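Local coordinates for beta-L-arabinobiosidase (Bacteroides thetaiotaomicron, PDB 5MQR), which probably hydrolyses L-arabinofuranose-containing chains of plant pectin as a glycosidase of a gut bacterium, with a sialidase activity that is less certain, at residues A[106-109]-A[115-118]; A[534-539]-A[555-560]; A[863-868]-A[901-906]. One frame throughout, in Å; residues are numbered along the deposited sequence.

How the contacts relate
The three contacts follow one another along the chain and fall in three different family regions: a beta-propeller, a sialidase-like carbohydrate-binding module and a six-hairpin glycosidase domain. None touches another or shares an element with it; contacts 1 and 3 lie furthest apart, their centres about 75 Å from each other on opposite sides of the chain's centre. Contact 1 is partly buried, with a hydrophobic side and a wet one, and alone of the three has hydrogen bonds and a water between its segments. Contacts 2 and 3 are buried and mainly apolar: a phenylalanine against a strand end in 534-539/555-560, and an edge-to-face aromatic pair between a short strand and a weakly bonded helical turn in 863-868/901-906.

Contact 1 of 3, residues A[106-109]-A[115-118]; sequences FLMT and QWTN
Thr109 and Thr117 join the third strand of a four-stranded antiparallel propeller blade to the segment that leads into its outermost strand, 120-123. The intervening turn resembles the Asp box of sialidase-type propellers: Asp112 accepts from the backbone N of Gln115, and Ser110 OG bonds to Gln115 O. Two bonds draw the threonines together. Thr117 N reaches Thr109 O at 2.9 Å, and Thr109 N donates to Thr117 OG1 at 3.0 Å, with an angle of 160° at the hydrogen. This second bond uses a side chain where a regular strand would offer a carbonyl; OG1 can serve because it stands between its own backbone N and carbonyl carbon (chi1 58°).

The tight side is that of Met108, a selenomethionine, and Trp116, whose side chains cross at about a right angle. The bend at chi3 of Met108 brings CE to 3.7 Å from Trp116 CB, while Trp116 CE3 lies 3.5 Å from Thr109 C and the ring presents its edge to Met108 O. Leu56 touches both side chains, and Phe87 also packs on the indole. A serine in place of Trp116 removes the indole and would probably open a gap beside Met108 CB and the Thr109 carbonyl, leaving Leu56 and Phe87 without the ring they pack on.

The other side is looser and faces solvent. There the methyls Thr109 CG2 and Thr117 CG2 meet at 3.7 Å, and Thr109 OG1 turns away to Phe87 O and Gln86 NE2. At Asn118 the backbones stand apart locally, before Leu107 pairs with Glu120, and a water bridges them, 3.3 Å from Leu107 O on the strand, and 2.6 Å from Thr117 OG1 and 2.7 Å from Asn118 O on the other side.

Contact 2 of 3, residues A[534-539]-A[555-560]; sequences AVLSTA and RMFYAP
Phe557 projects its ring onto the end of strand 530-537, meeting Leu536, Ser537 and Thr538 just after strand 550-556 has ended. From CB, directed at 534-539, the side chain leaves with CG beside the backbone N (chi1 -70°), and chi2 of -7° brings CA almost into the plane of the ring. The inner ring atoms make no close approach to the strand; the contact is carried by the far half. On one flank CE1 lies 4.1 Å from Leu536 CD2, the two side chains crossing at about a right angle. At the tip, CZ comes to 3.4 Å from Ser537 O and also packs on Leu536 CB. On the other flank CE2 is 3.8 Å from Thr538 CA and 4.0 Å from Thr538 CG2. No hydrogen bond links the two segments; the contact is van der Waals packing of the ring on Leu536, the Ser537 carbonyl and Thr538.

Strand 542-547 separates strands 530-537 and 550-556 in their antiparallel sheet, consistent with a beta-sandwich module. Leu536 and Phe557 both touch Cys499 on strand 498-504 of the mixed sheet, Leu536 also packs on Phe491 of strand 487-492, and Phe557 meets Arg541 in the turn before strand 542-547.

Contact 3 of 3, residues A[863-868]-A[901-906]; sequences DLWNTR and KKYEVA
Trp865 and Tyr903, the residues of closest backbone approach with CA atoms 8.6 Å apart, bring the short strand after helix 843-864 up to a weakly bonded helical turn around 901-904. Both belong to the glycoside hydrolase domain, probably an (alpha/alpha)-barrel as in other six-hairpin glycosidases, and the wide backbone gap is filled by the indole.

The aromatic pair is T-shaped. Tyr903 turns its edge onto the face of the Trp865 six-membered ring, with centroids 4.9 Å apart and planes at 85°. Tyr903 CD1 stands over that face, offset toward the rim and 3.7 Å from Trp865 CE3; its neighbour CE1 is equally near Trp865 CD2. The indole gets there because CG of Trp865 lies opposite the backbone N (chi1 -175°), which extends the ring across to the helical turn. At its far rim CH2 meets the methyl of Ala906, which lies near the ring plane, and CZ2 approaches the carbonyl oxygen of Lys902 obliquely.

Phe872 packs edge-to-face with Trp865 and meets the Tyr903 ring as well, making a three-ring cluster, while Trp892 of helix 890-893 touches Tyr903 and Ala906. On the exposed side the Lys902 chain runs alongside the indole in the opposite direction, and its NZ ends 4.0 Å from Trp865 CD1.

Contact 1 of 3, residues A[106-109]-A[115-118]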
loop_
_atom_site.group_PDB
_atom_site.type_symbol
_atom_site.label_atom_id
_atom_site.label_comp_id
_atom_site.label_asym_id
_atom_site.label_seq_id
_atom_site.Cartn_x
_atom_site.Cartn_y
_atom_site.Cartn_z
ATOM N N PHE A 106 -16.652 -3.475 -36.250
ATOM C CA PHE A 106 -16.905 -4.776 -35.618
ATOM C C PHE A 106 -17.351 -4.596 -34.169
ATOM O O PHE A 106 -16.991 -3.602 -33.525
ATOM C CB PHE A 106 -15.641 -5.617 -35.586
ATOM C CG PHE A 106 -15.284 -6.277 -36.890
ATOM C CD1 PHE A 106 -16.062 -7.314 -37.394
ATOM C CD2 PHE A 106 -14.116 -5.934 -37.557
ATOM C CE1 PHE A 106 -15.697 -7.974 -38.576
ATOM C CE2 PHE A 106 -13.740 -6.587 -38.716
ATOM C CZ PHE A 106 -14.529 -7.611 -39.233
ATOM N N LEU A 107 -18.122 -5.560 -33.671
ATOM C CA LEU A 107 -18.509 -5.639 -32.256
ATOM C C LEU A 107 -18.269 -7.037 -31.680
ATOM O O LEU A 107 -18.577 -8.053 -32.339
ATOM C CB LEU A 107 -19.984 -5.314 -32.069
ATOM C CG LEU A 107 -20.526 -5.223 -30.643
ATOM C CD1 LEU A 107 -20.045 -3.934 -29.977
ATOM C CD2 LEU A 107 -22.038 -5.298 -30.649
HETATM N N MSE A 108 -17.789 -7.069 -30.440
HETATM C CA MSE A 108 -17.560 -8.289 -29.677
HETATM C C MSE A 108 -18.006 -8.072 -28.260
HETATM O O MSE A 108 -17.921 -6.962 -27.731
HETATM C CB MSE A 108 -16.066 -8.521 -29.489
HETATM C CG MSE A 108 -15.319 -8.794 -30.759
HETATM SE SE MSE A 108 -13.409 -8.593 -30.384
HETATM C CE MSE A 108 -13.082 -10.446 -29.820
ATOM N N THR A 109 -18.393 -9.158 -27.604
ATOM C CA THR A 109 -18.888 -9.093 -26.242
ATOM C C THR A 109 -18.298 -10.200 -25.344
ATOM O O THR A 109 -17.811 -11.199 -25.848
ATOM C CB THR A 109 -20.430 -9.038 -26.233
ATOM O OG1 THR A 109 -20.864 -8.695 -24.912
ATOM C CG2 THR A 109 -21.063 -10.345 -26.652
ATOM N N GLN A 115 -12.933 -14.160 -22.155
ATOM C CA GLN A 115 -13.513 -14.993 -23.225
ATOM C C GLN A 115 -14.565 -14.159 -23.957
ATOM O O GLN A 115 -15.565 -13.730 -23.370
ATOM C CB GLN A 115 -14.173 -16.221 -22.594
ATOM C CG GLN A 115 -14.861 -17.167 -23.562
ATOM C CD GLN A 115 -15.733 -18.221 -22.871
ATOM O OE1 GLN A 115 -16.274 -18.016 -21.777
ATOM N NE2 GLN A 115 -15.896 -19.352 -23.535
ATOM N N TRP A 116 -14.357 -13.988 -25.251
ATOM C CA TRP A 116 -15.160 -13.100 -26.071
ATOM C C TRP A 116 -15.851 -13.850 -27.226
ATOM O O TRP A 116 -15.338 -14.841 -27.738
ATOM C CB TRP A 116 -14.259 -12.017 -26.671
ATOM C CG TRP A 116 -13.639 -11.141 -25.655
ATOM C CD1 TRP A 116 -12.577 -11.433 -24.853
ATOM C CD2 TRP A 116 -14.052 -9.819 -25.317
ATOM N NE1 TRP A 116 -12.306 -10.370 -24.025
ATOM C CE2 TRP A 116 -13.194 -9.363 -24.291
ATOM C CE3 TRP A 116 -15.066 -8.978 -25.774
ATOM C CZ2 TRP A 116 -13.328 -8.108 -23.711
ATOM C CZ3 TRP A 116 -15.185 -7.728 -25.221
ATOM C CH2 TRP A 116 -14.323 -7.298 -24.195
ATOM N N THR A 117 -17.000 -13.340 -27.648
ATOM C CA THR A 117 -17.630 -13.781 -28.882
ATOM C C THR A 117 -16.786 -13.315 -30.078
ATOM O O THR A 117 -15.915 -12.426 -29.950
ATOM C CB THR A 117 -19.031 -13.173 -29.034
ATOM O OG1 THR A 117 -18.930 -11.746 -28.998
ATOM C CG2 THR A 117 -19.964 -13.648 -27.905
ATOM N N ASN A 118 -17.059 -13.902 -31.229
ATOM C CA ASN A 118 -16.421 -13.476 -32.463
ATOM C C ASN A 118 -16.848 -12.059 -32.885
ATOM O O ASN A 118 -17.982 -11.658 -32.640
ATOM C CB ASN A 118 -16.703 -14.485 -33.592
ATOM C CG ASN A 118 -16.056 -15.850 -33.333
ATOM O OD1 ASN A 118 -14.999 -15.964 -32.702
ATOM N ND2 ASN A 118 -16.699 -16.884 -33.807
HETATM O O HOH W 1 -20.004 -10.735 -31.133
#

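Contact 2 of 3, residues A[534-539]-A[555-560]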
loop_
_atom_site.group_PDB
_atom_site.type_symbol
_atom_site.label_atom_id
_atom_site.label_comp_id
_atom_site.label_asym_id
_atom_site.label_seq_id
_atom_site.Cartn_x
_atom_site.Cartn_y
_atom_site.Cartn_z
ATOM N N ALA A 534 16.115 -21.230 -6.672
ATOM C CA ALA A 534 17.135 -20.276 -7.043
ATOM C C ALA A 534 17.417 -19.383 -5.819
ATOM O O ALA A 534 16.486 -18.827 -5.222
ATOM C CB ALA A 534 16.676 -19.461 -8.229
ATOM N N VAL A 535 18.696 -19.260 -5.453
ATOM C CA VAL A 535 19.133 -18.403 -4.362
ATOM C C VAL A 535 20.035 -17.311 -4.942
ATOM O O VAL A 535 21.089 -17.623 -5.505
ATOM C CB VAL A 535 19.898 -19.213 -3.305
ATOM C CG1 VAL A 535 20.321 -18.314 -2.139
ATOM C CG2 VAL A 535 19.042 -20.399 -2.859
ATOM N N LEU A 536 19.584 -16.057 -4.812
ATOM C CA LEU A 536 20.220 -14.888 -5.388
ATOM C C LEU A 536 20.669 -13.935 -4.273
ATOM O O LEU A 536 19.928 -13.694 -3.326
ATOM C CB LEU A 536 19.260 -14.139 -6.305
ATOM C CG LEU A 536 18.734 -14.913 -7.514
ATOM C CD1 LEU A 536 17.475 -15.700 -7.171
ATOM C CD2 LEU A 536 18.464 -13.960 -8.660
ATOM N N SER A 537 21.864 -13.372 -4.418
ATOM C CA SER A 537 22.377 -12.353 -3.481
ATOM C C SER A 537 22.882 -11.164 -4.284
ATOM O O SER A 537 23.806 -11.317 -5.080
ATOM C CB SER A 537 23.507 -12.931 -2.612
ATOM O OG SER A 537 24.125 -11.926 -1.827
ATOM N N THR A 538 22.290 -9.996 -4.078
ATOM C CA THR A 538 22.732 -8.803 -4.790
ATOM C C THR A 538 24.090 -8.330 -4.305
ATOM O O THR A 538 24.931 -7.922 -5.124
ATOM C CB THR A 538 21.698 -7.670 -4.760
ATOM O OG1 THR A 538 21.432 -7.282 -3.415
ATOM C CG2 THR A 538 20.389 -8.126 -5.425
ATOM N N ALA A 539 24.322 -8.445 -3.002
ATOM C CA ALA A 539 25.608 -8.060 -2.381
ATOM C C ALA A 539 26.766 -8.959 -2.821
ATOM O O ALA A 539 27.838 -8.464 -3.125
ATOM C CB ALA A 539 25.502 -8.029 -0.837
ATOM N N ARG A 555 26.689 -19.059 -10.678
ATOM C CA ARG A 555 27.249 -18.034 -11.552
ATOM C C ARG A 555 27.105 -16.679 -10.933
ATOM O O ARG A 555 26.245 -16.458 -10.115
ATOM C CB ARG A 555 26.540 -18.027 -12.919
ATOM C CG ARG A 555 27.061 -19.005 -13.962
ATOM C CD ARG A 555 28.549 -18.818 -14.241
ATOM N NE ARG A 555 29.053 -19.715 -15.275
ATOM C CZ ARG A 555 29.373 -21.006 -15.105
ATOM N NH1 ARG A 555 29.218 -21.611 -13.931
ATOM N NH2 ARG A 555 29.837 -21.710 -16.140
HETATM N N MSE A 556 27.917 -15.750 -11.383
HETATM C CA MSE A 556 27.736 -14.355 -11.041
HETATM C C MSE A 556 26.522 -13.866 -11.821
HETATM O O MSE A 556 26.150 -14.423 -12.852
HETATM C CB MSE A 556 28.998 -13.552 -11.377
HETATM C CG MSE A 556 30.301 -14.119 -10.795
HETATM SE SE MSE A 556 30.241 -14.183 -8.840
HETATM C CE MSE A 556 30.197 -12.292 -8.383
ATOM N N PHE A 557 25.868 -12.839 -11.311
ATOM C CA PHE A 557 24.892 -12.116 -12.106
ATOM C C PHE A 557 25.559 -11.627 -13.405
ATOM O O PHE A 557 26.699 -11.152 -13.370
ATOM C CB PHE A 557 24.410 -10.857 -11.390
ATOM C CG PHE A 557 23.542 -11.084 -10.183
ATOM C CD1 PHE A 557 23.066 -12.354 -9.806
ATOM C CD2 PHE A 557 23.167 -9.971 -9.414
ATOM C CE1 PHE A 557 22.263 -12.504 -8.689
ATOM C CE2 PHE A 557 22.353 -10.122 -8.302
ATOM C CZ PHE A 557 21.904 -11.392 -7.934
ATOM N N TYR A 558 24.851 -11.722 -14.535
ATOM C CA TYR A 558 25.357 -11.115 -15.756
ATOM C C TYR A 558 25.103 -9.600 -15.826
ATOM O O TYR A 558 25.749 -8.926 -16.611
ATOM C CB TYR A 558 24.904 -11.867 -17.012
ATOM C CG TYR A 558 23.485 -11.694 -17.494
ATOM C CD1 TYR A 558 23.135 -10.637 -18.341
ATOM C CD2 TYR A 558 22.514 -12.643 -17.203
ATOM C CE1 TYR A 558 21.859 -10.515 -18.839
ATOM C CE2 TYR A 558 21.231 -12.536 -17.705
ATOM C CZ TYR A 558 20.911 -11.474 -18.523
ATOM O OH TYR A 558 19.646 -11.385 -19.027
ATOM N N ALA A 559 24.213 -9.090 -14.961
ATOM C CA ALA A 559 24.024 -7.662 -14.757
ATOM C C ALA A 559 23.793 -7.398 -13.280
ATOM O O ALA A 559 23.025 -8.108 -12.645
ATOM C CB ALA A 559 22.830 -7.146 -15.561
ATOM N N PRO A 560 24.441 -6.363 -12.726
ATOM C CA PRO A 560 24.217 -6.047 -11.333
ATOM C C PRO A 560 22.888 -5.312 -11.113
ATOM O O PRO A 560 22.424 -4.575 -11.984
ATOM C CB PRO A 560 25.425 -5.169 -10.994
ATOM C CG PRO A 560 25.757 -4.493 -12.274
ATOM C CD PRO A 560 25.515 -5.535 -13.311
#

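Contact 3 of 3, residues A[863-868]-A[901-906]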
loop_
_atom_site.group_PDB
_atom_site.type_symbol
_atom_site.label_atom_id
_atom_site.label_comp_id
_atom_site.label_asym_id
_atom_site.label_seq_id
_atom_site.Cartn_x
_atom_site.Cartn_y
_atom_site.Cartn_z
ATOM N N ASP A 863 -10.475 3.707 50.249
ATOM C CA ASP A 863 -9.572 4.426 51.143
ATOM C C ASP A 863 -8.743 5.516 50.474
ATOM O O ASP A 863 -8.382 6.472 51.145
ATOM C CB ASP A 863 -8.616 3.459 51.842
ATOM C CG ASP A 863 -9.314 2.494 52.777
ATOM O OD1 ASP A 863 -10.554 2.442 52.830
ATOM O OD2 ASP A 863 -8.610 1.787 53.500
ATOM N N LEU A 864 -8.389 5.376 49.189
ATOM C CA LEU A 864 -7.528 6.376 48.523
ATOM C C LEU A 864 -8.281 7.400 47.689
ATOM O O LEU A 864 -7.745 8.467 47.389
ATOM C CB LEU A 864 -6.429 5.701 47.710
ATOM C CG LEU A 864 -5.520 4.772 48.526
ATOM C CD1 LEU A 864 -4.387 4.284 47.635
ATOM C CD2 LEU A 864 -4.963 5.431 49.779
ATOM N N TRP A 865 -9.527 7.092 47.336
ATOM C CA TRP A 865 -10.404 8.047 46.687
ATOM C C TRP A 865 -10.756 9.146 47.689
ATOM O O TRP A 865 -11.407 8.886 48.702
ATOM C CB TRP A 865 -11.672 7.370 46.194
ATOM C CG TRP A 865 -12.567 8.292 45.419
ATOM C CD1 TRP A 865 -13.821 8.725 45.771
ATOM C CD2 TRP A 865 -12.263 8.917 44.172
ATOM N NE1 TRP A 865 -14.318 9.568 44.805
ATOM C CE2 TRP A 865 -13.382 9.712 43.819
ATOM C CE3 TRP A 865 -11.153 8.891 43.319
ATOM C CZ2 TRP A 865 -13.424 10.458 42.637
ATOM C CZ3 TRP A 865 -11.198 9.632 42.138
ATOM C CH2 TRP A 865 -12.324 10.404 41.810
ATOM N N ASN A 866 -10.292 10.360 47.412
ATOM C CA ASN A 866 -10.582 11.539 48.252
ATOM C C ASN A 866 -11.877 12.112 47.715
ATOM O O ASN A 866 -11.913 12.549 46.572
ATOM C CB ASN A 866 -9.422 12.544 48.135
ATOM C CG ASN A 866 -9.641 13.812 48.924
ATOM O OD1 ASN A 866 -10.717 14.403 48.891
ATOM N ND2 ASN A 866 -8.601 14.261 49.607
ATOM N N THR A 867 -12.938 12.088 48.521
ATOM C CA THR A 867 -14.275 12.500 48.063
ATOM C C THR A 867 -14.468 14.025 48.011
ATOM O O THR A 867 -15.356 14.488 47.304
ATOM C CB THR A 867 -15.406 11.878 48.926
ATOM O OG1 THR A 867 -15.111 12.092 50.300
ATOM C CG2 THR A 867 -15.541 10.370 48.673
ATOM N N ARG A 868 -13.666 14.794 48.754
ATOM C CA ARG A 868 -13.703 16.268 48.657
ATOM C C ARG A 868 -13.138 16.706 47.298
ATOM O O ARG A 868 -13.781 17.459 46.572
ATOM C CB ARG A 868 -12.971 16.959 49.836
ATOM C CG ARG A 868 -13.804 16.956 51.136
ATOM C CD ARG A 868 -13.088 17.320 52.464
ATOM N NE ARG A 868 -11.660 16.941 52.605
ATOM C CZ ARG A 868 -11.149 15.691 52.631
ATOM N NH1 ARG A 868 -11.919 14.608 52.471
ATOM N NH2 ARG A 868 -9.833 15.512 52.794
ATOM N N LYS A 901 -19.412 6.544 36.837
ATOM C CA LYS A 901 -19.191 7.930 36.395
ATOM C C LYS A 901 -18.380 8.786 37.350
ATOM O O LYS A 901 -17.694 9.701 36.913
ATOM C CB LYS A 901 -20.530 8.647 36.135
ATOM C CG LYS A 901 -21.113 8.357 34.760
ATOM C CD LYS A 901 -20.387 9.138 33.665
ATOM C CE LYS A 901 -20.608 8.554 32.268
ATOM N NZ LYS A 901 -22.053 8.589 31.898
ATOM N N LYS A 902 -18.468 8.506 38.646
ATOM C CA LYS A 902 -17.826 9.365 39.627
ATOM C C LYS A 902 -16.304 9.463 39.512
ATOM O O LYS A 902 -15.776 10.508 39.800
ATOM C CB LYS A 902 -18.232 9.021 41.066
ATOM C CG LYS A 902 -17.772 7.667 41.580
ATOM C CD LYS A 902 -17.834 7.661 43.100
ATOM C CE LYS A 902 -17.661 6.271 43.683
ATOM N NZ LYS A 902 -16.972 6.377 44.997
ATOM N N TYR A 903 -15.615 8.410 39.065
ATOM C CA TYR A 903 -14.144 8.468 38.925
ATOM C C TYR A 903 -13.686 9.301 37.721
ATOM O O TYR A 903 -12.598 9.857 37.778
ATOM C CB TYR A 903 -13.512 7.079 38.894
ATOM C CG TYR A 903 -13.806 6.242 40.111
ATOM C CD1 TYR A 903 -13.402 6.650 41.378
ATOM C CD2 TYR A 903 -14.486 5.023 40.001
ATOM C CE1 TYR A 903 -13.672 5.878 42.494
ATOM C CE2 TYR A 903 -14.762 4.249 41.114
ATOM C CZ TYR A 903 -14.352 4.677 42.359
ATOM O OH TYR A 903 -14.645 3.907 43.476
ATOM N N GLU A 904 -14.514 9.389 36.670
ATOM C CA GLU A 904 -14.216 10.174 35.428
ATOM C C GLU A 904 -13.685 11.565 35.715
ATOM O O GLU A 904 -12.736 12.024 35.090
ATOM C CB GLU A 904 -15.462 10.397 34.541
ATOM C CG GLU A 904 -15.934 9.215 33.705
ATOM C CD GLU A 904 -16.840 9.602 32.508
ATOM O OE1 GLU A 904 -16.744 10.737 31.968
ATOM O OE2 GLU A 904 -17.644 8.728 32.079
ATOM N N VAL A 905 -14.337 12.238 36.645
ATOM C CA VAL A 905 -14.073 13.641 36.897
ATOM C C VAL A 905 -12.583 13.915 37.208
ATOM O O VAL A 905 -12.103 14.982 36.884
ATOM C CB VAL A 905 -15.015 14.172 37.993
ATOM C CG1 VAL A 905 -14.599 13.646 39.346
ATOM C CG2 VAL A 905 -15.048 15.688 38.010
ATOM N N ALA A 906 -11.851 12.951 37.777
ATOM C CA ALA A 906 -10.389 13.072 37.961
ATOM C C ALA A 906 -9.617 13.471 36.695
ATOM O O ALA A 906 -8.658 14.235 36.737
ATOM C CB ALA A 906 -9.811 11.776 38.529
#